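Local coordinates for protein cyclic pyranopterin monophosphate synthase 2 (Mycobacterium tuberculosis, PDB 4FDF) that probably converts (8S)-3',8-cyclo-7,8-dihydroguanosine 5'-triphosphate to cyclic pyranopterin monophosphate, with release of diphosphate, in molybdenum cofactor biosynthesis, at residues A39-I44 and M122-A127; H88-T93 and S114-G119. All coordinates share one frame; numbering follows the deposited sequence.

Contact 1: residues A39-I44 and M122-A127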
ATOM      1  N   ALA B  39      19.156  14.178  -4.869  1.00 38.77           N
ATOM      2  CA  ALA B  39      19.998  12.997  -4.997  1.00 38.06           C
ATOM      3  C   ALA B  39      19.854  12.384  -6.372  1.00 36.74           C
ATOM      4  O   ALA B  39      18.774  12.395  -6.960  1.00 37.59           O
ATOM      5  CB  ALA B  39      19.673  11.979  -3.920  1.00 35.45           C
ATOM      6  N   VAL B  40      20.962  11.847  -6.874  1.00 36.46           N
ATOM      7  CA  VAL B  40      21.004  11.175  -8.158  1.00 34.17           C
ATOM      8  C   VAL B  40      21.621   9.783  -7.991  1.00 34.54           C
ATOM      9  O   VAL B  40      22.704   9.618  -7.398  1.00 35.09           O
ATOM     10  CB  VAL B  40      21.814  11.996  -9.221  1.00 34.03           C
ATOM     11  CG1 VAL B  40      21.733  11.336 -10.610  1.00 31.78           C
ATOM     12  CG2 VAL B  40      21.318  13.437  -9.295  1.00 33.00           C
ATOM     13  N   ALA B  41      20.929   8.791  -8.530  1.00 32.40           N
ATOM     14  CA  ALA B  41      21.405   7.419  -8.512  1.00 32.39           C
ATOM     15  C   ALA B  41      21.376   6.873  -9.937  1.00 31.68           C
ATOM     16  O   ALA B  41      20.620   7.369 -10.768  1.00 30.29           O
ATOM     17  CB  ALA B  41      20.529   6.573  -7.601  1.00 30.14           C
ATOM     18  N   ALA B  42      22.190   5.853 -10.204  1.00 33.17           N
ATOM     19  CA  ALA B  42      22.189   5.182 -11.512  1.00 33.82           C
ATOM     20  C   ALA B  42      22.235   3.663 -11.380  1.00 33.75           C
ATOM     21  O   ALA B  42      22.436   3.118 -10.278  1.00 32.86           O
ATOM     22  CB  ALA B  42      23.358   5.674 -12.372  1.00 34.64           C
ATOM     23  N   GLY B  43      22.050   2.989 -12.514  1.00 32.81           N
ATOM     24  CA  GLY B  43      22.047   1.530 -12.583  1.00 31.64           C
ATOM     25  C   GLY B  43      22.016   1.141 -14.044  1.00 34.13           C
ATOM     26  O   GLY B  43      21.790   1.990 -14.911  1.00 32.77           O
ATOM     27  N   ILE B  44      22.243  -0.136 -14.327  1.00 35.01           N
ATOM     28  CA  ILE B  44      22.391  -0.581 -15.711  1.00 36.85           C
ATOM     29  C   ILE B  44      21.775  -1.962 -15.938  1.00 37.45           C
ATOM     30  O   ILE B  44      22.002  -2.893 -15.168  1.00 37.86           O
ATOM     31  CB  ILE B  44      23.888  -0.474 -16.203  1.00 37.17           C
ATOM     32  CG1 ILE B  44      24.005  -0.676 -17.716  1.00 40.01           C
ATOM     33  CG2 ILE B  44      24.799  -1.428 -15.469  1.00 40.99           C
ATOM     34  CD1 ILE B  44      25.426  -0.498 -18.253  1.00 40.79           C
ATOM     35  N   MET B 122      17.903   7.190  -0.917  1.00 33.16           N
ATOM     36  CA  MET B 122      17.186   5.914  -0.899  1.00 32.91           C
ATOM     37  C   MET B 122      16.092   5.831  -1.954  1.00 33.27           C
ATOM     38  O   MET B 122      15.943   4.804  -2.639  1.00 34.93           O
ATOM     39  CB  MET B 122      16.619   5.595   0.493  1.00 34.71           C
ATOM     40  CG  MET B 122      17.678   5.186   1.540  1.00 34.81           C
ATOM     41  SD  MET B 122      18.947   4.009   0.969  1.00 36.76           S
ATOM     42  CE  MET B 122      17.952   2.704   0.223  1.00 31.28           C
ATOM     43  N   GLU B 123      15.330   6.909  -2.084  1.00 31.31           N
ATOM     44  CA  GLU B 123      14.275   6.972  -3.084  1.00 32.98           C
ATOM     45  C   GLU B 123      14.851   6.961  -4.495  1.00 31.25           C
ATOM     46  O   GLU B 123      14.301   6.296  -5.373  1.00 30.71           O
ATOM     47  CB  GLU B 123      13.325   8.165  -2.867  1.00 34.25           C
ATOM     48  CG  GLU B 123      13.793   9.233  -1.885  1.00 40.86           C
ATOM     49  CD  GLU B 123      13.763   8.807  -0.417  1.00 40.51           C
ATOM     50  OE1 GLU B 123      12.706   8.351   0.076  1.00 44.92           O
ATOM     51  OE2 GLU B 123      14.806   8.946   0.249  1.00 40.35           O
ATOM     52  N   ALA B 124      15.956   7.680  -4.704  1.00 28.53           N
ATOM     53  CA  ALA B 124      16.652   7.632  -5.981  1.00 29.09           C
ATOM     54  C   ALA B 124      17.086   6.203  -6.339  1.00 28.55           C
ATOM     55  O   ALA B 124      16.869   5.754  -7.474  1.00 29.27           O
ATOM     56  CB  ALA B 124      17.853   8.585  -5.990  1.00 29.45           C
ATOM     57  N   LEU B 125      17.689   5.499  -5.381  1.00 28.65           N
ATOM     58  CA  LEU B 125      18.114   4.104  -5.579  1.00 30.26           C
ATOM     59  C   LEU B 125      16.936   3.143  -5.814  1.00 29.89           C
ATOM     60  O   LEU B 125      17.025   2.227  -6.640  1.00 30.80           O
ATOM     61  CB  LEU B 125      18.934   3.624  -4.381  1.00 28.38           C
ATOM     62  CG  LEU B 125      20.320   4.232  -4.199  1.00 30.42           C
ATOM     63  CD1 LEU B 125      20.790   3.997  -2.764  1.00 30.64           C
ATOM     64  CD2 LEU B 125      21.330   3.683  -5.205  1.00 28.96           C
ATOM     65  N   THR B 126      15.844   3.364  -5.087  1.00 28.60           N
ATOM     66  CA  THR B 126      14.625   2.560  -5.203  1.00 29.51           C
ATOM     67  C   THR B 126      13.984   2.698  -6.601  1.00 30.50           C
ATOM     68  O   THR B 126      13.593   1.697  -7.230  1.00 30.74           O
ATOM     69  CB  THR B 126      13.642   2.936  -4.060  1.00 29.16           C
ATOM     70  OG1 THR B 126      14.236   2.590  -2.798  1.00 32.60           O
ATOM     71  CG2 THR B 126      12.317   2.233  -4.191  1.00 30.72           C
ATOM     72  N   ALA B 127      13.901   3.940  -7.078  1.00 29.44           N
ATOM     73  CA  ALA B 127      13.415   4.257  -8.422  1.00 30.47           C
ATOM     74  C   ALA B 127      14.252   3.575  -9.498  1.00 30.40           C
ATOM     75  O   ALA B 127      13.722   2.904 -10.377  1.00 31.92           O
ATOM     76  CB  ALA B 127      13.407   5.778  -8.635  1.00 32.27           C
TER
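The helix-on-sheet layer of the ferredoxin-like MoaC fold is represented here by strand residues 39-44 and the first turns of helix 121-139. The two segments run nearly the same way, 28° apart, with their axes approaching to 7.1 Å. Small side chains permit this spacing: the methyls of Ala41 and Ala124, each pointing toward the other segment, pass alongside one another, CB to CB at 3.7 Å. The methyl of Ala41 also lies against the helix backbone, its CB 3.7 Å from the carbonyl carbon of Ala124. Ala39, two residues earlier and on the same side of the strand, gives looser cover, with its CB 4.4 Å from Ala124 CB. Leu125 leaves the helix obliquely, yet its CG stands beside the backbone N (chi1 -70°) and this carries the CD2 branch to 3.8 Å from Ala41 CB. The side-chain contacts are all apolar. Away from them, Thr126 OG1 donates to Met122 O at 2.8 Å, from above the carbonyl plane, and Thr126 N binds the same oxygen, so one acceptor takes two bonds. Met122 and Glu123 are predicted substrate-binding residues, consistent with this helix start bordering the active site. Strand 39-44 is hydrogen-bonded to strands 105-116 and 147-156; Val112 and Val153 of these touch Ala124 and Leu125, helix 65-83 packs against Thr126 and Ala127, and Tyr136 of a second subunit meets Leu125.

Contact 2: residues H88-T93 and S114-G119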
ATOM      1  N   HIS B  88      12.576   6.872   6.568  1.00 44.09           N
ATOM      2  CA  HIS B  88      11.589   7.851   6.985  1.00 43.98           C
ATOM      3  C   HIS B  88      10.696   8.165   5.830  1.00 43.92           C
ATOM      4  O   HIS B  88      11.092   7.982   4.677  1.00 41.39           O
ATOM      5  CB  HIS B  88      12.290   9.130   7.423  1.00 48.90           C
ATOM      6  CG  HIS B  88      13.291   8.928   8.529  1.00 52.32           C
ATOM      7  ND1 HIS B  88      14.472   8.305   8.336  1.00 54.67           N
ATOM      8  CD2 HIS B  88      13.254   9.298   9.871  1.00 54.35           C
ATOM      9  CE1 HIS B  88      15.157   8.277   9.498  1.00 57.00           C
ATOM     10  NE2 HIS B  88      14.411   8.890  10.434  1.00 56.42           N
ATOM     11  N   GLN B  89       9.483   8.627   6.137  1.00 43.59           N
ATOM     12  CA  GLN B  89       8.535   9.142   5.151  1.00 47.66           C
ATOM     13  C   GLN B  89       8.937  10.568   4.762  1.00 47.61           C
ATOM     14  O   GLN B  89       8.921  11.469   5.596  1.00 48.92           O
ATOM     15  CB  GLN B  89       7.115   9.156   5.734  1.00 50.18           C
ATOM     16  CG  GLN B  89       6.552   7.779   6.118  1.00 52.28           C
ATOM     17  CD  GLN B  89       5.613   7.833   7.327  1.00 53.24           C
ATOM     18  OE1 GLN B  89       6.018   8.203   8.424  1.00 54.24           O
ATOM     19  NE2 GLN B  89       4.362   7.449   7.123  1.00 52.88           N
ATOM     20  N   LEU B  90       9.316  10.759   3.500  1.00 48.21           N
ATOM     21  CA  LEU B  90       9.829  12.048   3.021  1.00 47.09           C
ATOM     22  C   LEU B  90       8.945  12.671   1.942  1.00 48.82           C
ATOM     23  O   LEU B  90       8.396  11.968   1.094  1.00 50.99           O
ATOM     24  CB  LEU B  90      11.278  11.908   2.522  1.00 49.46           C
ATOM     25  CG  LEU B  90      12.345  11.467   3.548  1.00 49.56           C
ATOM     26  CD1 LEU B  90      13.711  11.261   2.906  1.00 49.08           C
ATOM     27  CD2 LEU B  90      12.442  12.454   4.712  1.00 48.82           C
ATOM     28  N   ALA B  91       8.797  13.993   1.996  1.00 45.93           N
ATOM     29  CA  ALA B  91       7.984  14.702   1.022  1.00 45.54           C
ATOM     30  C   ALA B  91       8.818  14.970  -0.213  1.00 43.02           C
ATOM     31  O   ALA B  91       9.742  15.772  -0.181  1.00 40.26           O
ATOM     32  CB  ALA B  91       7.448  16.011   1.609  0.54 46.29           C
ATOM     33  N   LEU B  92       8.507  14.268  -1.296  1.00 41.96           N
ATOM     34  CA  LEU B  92       9.270  14.425  -2.523  1.00 41.16           C
ATOM     35  C   LEU B  92       8.647  15.534  -3.351  1.00 40.40           C
ATOM     36  O   LEU B  92       7.436  15.538  -3.585  1.00 38.83           O
ATOM     37  CB  LEU B  92       9.344  13.103  -3.309  1.00 39.32           C
ATOM     38  CG  LEU B  92       9.767  11.841  -2.532  1.00 39.53           C
ATOM     39  CD1 LEU B  92       9.874  10.634  -3.469  1.00 36.52           C
ATOM     40  CD2 LEU B  92      11.081  12.040  -1.772  1.00 39.11           C
ATOM     41  N   THR B  93       9.481  16.484  -3.767  1.00 41.51           N
ATOM     42  CA  THR B  93       9.031  17.599  -4.599  1.00 40.83           C
ATOM     43  C   THR B  93       9.243  17.379  -6.093  1.00 42.36           C
ATOM     44  O   THR B  93       8.720  18.138  -6.915  1.00 45.01           O
ATOM     45  CB  THR B  93       9.640  18.957  -4.155  1.00 41.49           C
ATOM     46  OG1 THR B  93      11.018  18.796  -3.785  1.00 41.14           O
ATOM     47  CG2 THR B  93       8.856  19.541  -2.965  1.00 40.08           C
ATOM     48  N   SER B 114      13.712  17.005  -2.856  1.00 40.74           N
ATOM     49  CA  SER B 114      12.898  17.099  -1.648  1.00 42.61           C
ATOM     50  C   SER B 114      13.325  18.236  -0.721  1.00 44.73           C
ATOM     51  O   SER B 114      14.514  18.551  -0.598  1.00 44.20           O
ATOM     52  CB  SER B 114      12.947  15.787  -0.868  1.00 42.71           C
ATOM     53  OG  SER B 114      12.222  15.899   0.344  1.00 42.74           O
ATOM     54  N   THR B 115      12.337  18.836  -0.063  1.00 45.35           N
ATOM     55  CA  THR B 115      12.585  19.783   1.011  1.00 49.26           C
ATOM     56  C   THR B 115      12.264  19.075   2.314  1.00 49.66           C
ATOM     57  O   THR B 115      11.096  19.011   2.707  1.00 53.01           O
ATOM     58  CB  THR B 115      11.694  21.029   0.870  1.00 51.11           C
ATOM     59  OG1 THR B 115      11.817  21.549  -0.457  1.00 50.68           O
ATOM     60  CG2 THR B 115      12.095  22.105   1.891  1.00 52.86           C
ATOM     61  N   ASP B 116      13.285  18.515   2.964  1.00 51.24           N
ATOM     62  CA  ASP B 116      13.078  17.747   4.200  1.00 52.08           C
ATOM     63  C   ASP B 116      14.316  17.619   5.099  1.00 52.69           C
ATOM     64  O   ASP B 116      15.339  18.275   4.875  1.00 52.89           O
ATOM     65  CB  ASP B 116      12.490  16.359   3.885  1.00 55.49           C
ATOM     66  CG  ASP B 116      11.376  15.958   4.852  1.00 57.30           C
ATOM     67  OD1 ASP B 116      11.608  15.953   6.082  1.00 58.19           O
ATOM     68  OD2 ASP B 116      10.266  15.639   4.377  1.00 60.51           O
ATOM     69  N   ARG B 117      14.201  16.742   6.099  1.00 53.63           N
ATOM     70  CA  ARG B 117      15.128  16.640   7.229  1.00 54.43           C
ATOM     71  C   ARG B 117      16.284  15.652   7.037  1.00 56.74           C
ATOM     72  O   ARG B 117      17.206  15.604   7.859  1.00 57.00           O
ATOM     73  CB  ARG B 117      14.343  16.267   8.497  1.00 55.57           C
ATOM     74  CG  ARG B 117      13.483  17.392   9.050  1.00 56.88           C
ATOM     75  CD  ARG B 117      12.596  16.944  10.203  1.00 57.71           C
ATOM     76  NE  ARG B 117      12.557  17.961  11.254  1.00 61.03           N
ATOM     77  CZ  ARG B 117      11.704  18.987  11.303  1.00 64.21           C
ATOM     78  NH1 ARG B 117      10.777  19.155  10.363  1.00 60.96           N
ATOM     79  NH2 ARG B 117      11.778  19.853  12.308  1.00 64.63           N
ATOM     80  N   THR B 118      16.222  14.853   5.975  1.00 55.69           N
ATOM     81  CA  THR B 118      17.282  13.882   5.665  1.00 54.97           C
ATOM     82  C   THR B 118      17.426  13.708   4.153  1.00 52.40           C
ATOM     83  O   THR B 118      16.538  14.105   3.396  1.00 50.64           O
ATOM     84  CB  THR B 118      17.091  12.507   6.408  1.00 56.39           C
ATOM     85  OG1 THR B 118      17.901  11.500   5.791  1.00 64.29           O
ATOM     86  CG2 THR B 118      15.652  12.037   6.387  1.00 54.25           C
ATOM     87  N   GLY B 119      18.554  13.134   3.724  1.00 52.61           N
ATOM     88  CA  GLY B 119      18.853  12.936   2.301  1.00 48.07           C
ATOM     89  C   GLY B 119      17.866  12.017   1.602  1.00 45.94           C
ATOM     90  O   GLY B 119      17.201  11.206   2.254  1.00 44.65           O
TER
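At the open end of the hairpin of strands 92-101 and 105-116, two side-chain-to-backbone hydrogen bonds join the chain entering to the chain leaving. Ser114 turns OG anti to its backbone N (chi1 177°), and the hydroxyl donates to Ala91 O at 2.5 Å, from above the carbonyl plane. The Asp116 carboxylate bridges two backbone amides: OD2 accepts an almost straight bond (179°) from Ala91 N at 3.2 Å, while OD1 accepts from Arg117 N at 2.7 Å. Both oxygens use their anti lone pairs, and the two bonds would restrain the carboxylate's rotation. Leu90 CG lies anti to the carbonyl carbon (chi1 -62°), beside the backbone N, which brings CD1 and CD2 to different partners. Leu90 crosses the carboxylate obliquely, CD2 lying 3.7 Å from Asp116 CG. The same CD2 meets Thr118 CG2 at 3.6 Å, CG2 taking the crowded place between its N and carbonyl carbon. Leu90 CD1 instead reaches Gly119 O, at 3.6 Å. His88, a predicted substrate-binding residue, comes obliquely to Thr118 CG2, its ND1 nearest at 4.4 Å; its NE2 is hydrogen-bonded to Val27 O. The amide bonds probably stabilise ionised Asp116, and Ala91 has both backbone polar atoms satisfied by side chains.

Overall arrangement
From the N terminus, strand 35-46 supplies the first half of contact 1, whose partner arrives only after 77 intervening residues that include two helices and the hairpin of strands 92-101 and 105-116. Contact 2 joins the two ends of that hairpin, with 20 residues between its segments, and is therefore nested inside the larger loop. Just beyond residues 114-119 the chain enters helix 121-139 and completes contact 1. Contact 1 lays this helix on strand 35-46, the sheet neighbour of strand 105-116, whose end contact 2 joins to the start of strand 92-101. Their centres are 15 Å apart, but Glu123 joins them, packing on Leu90 and Leu92.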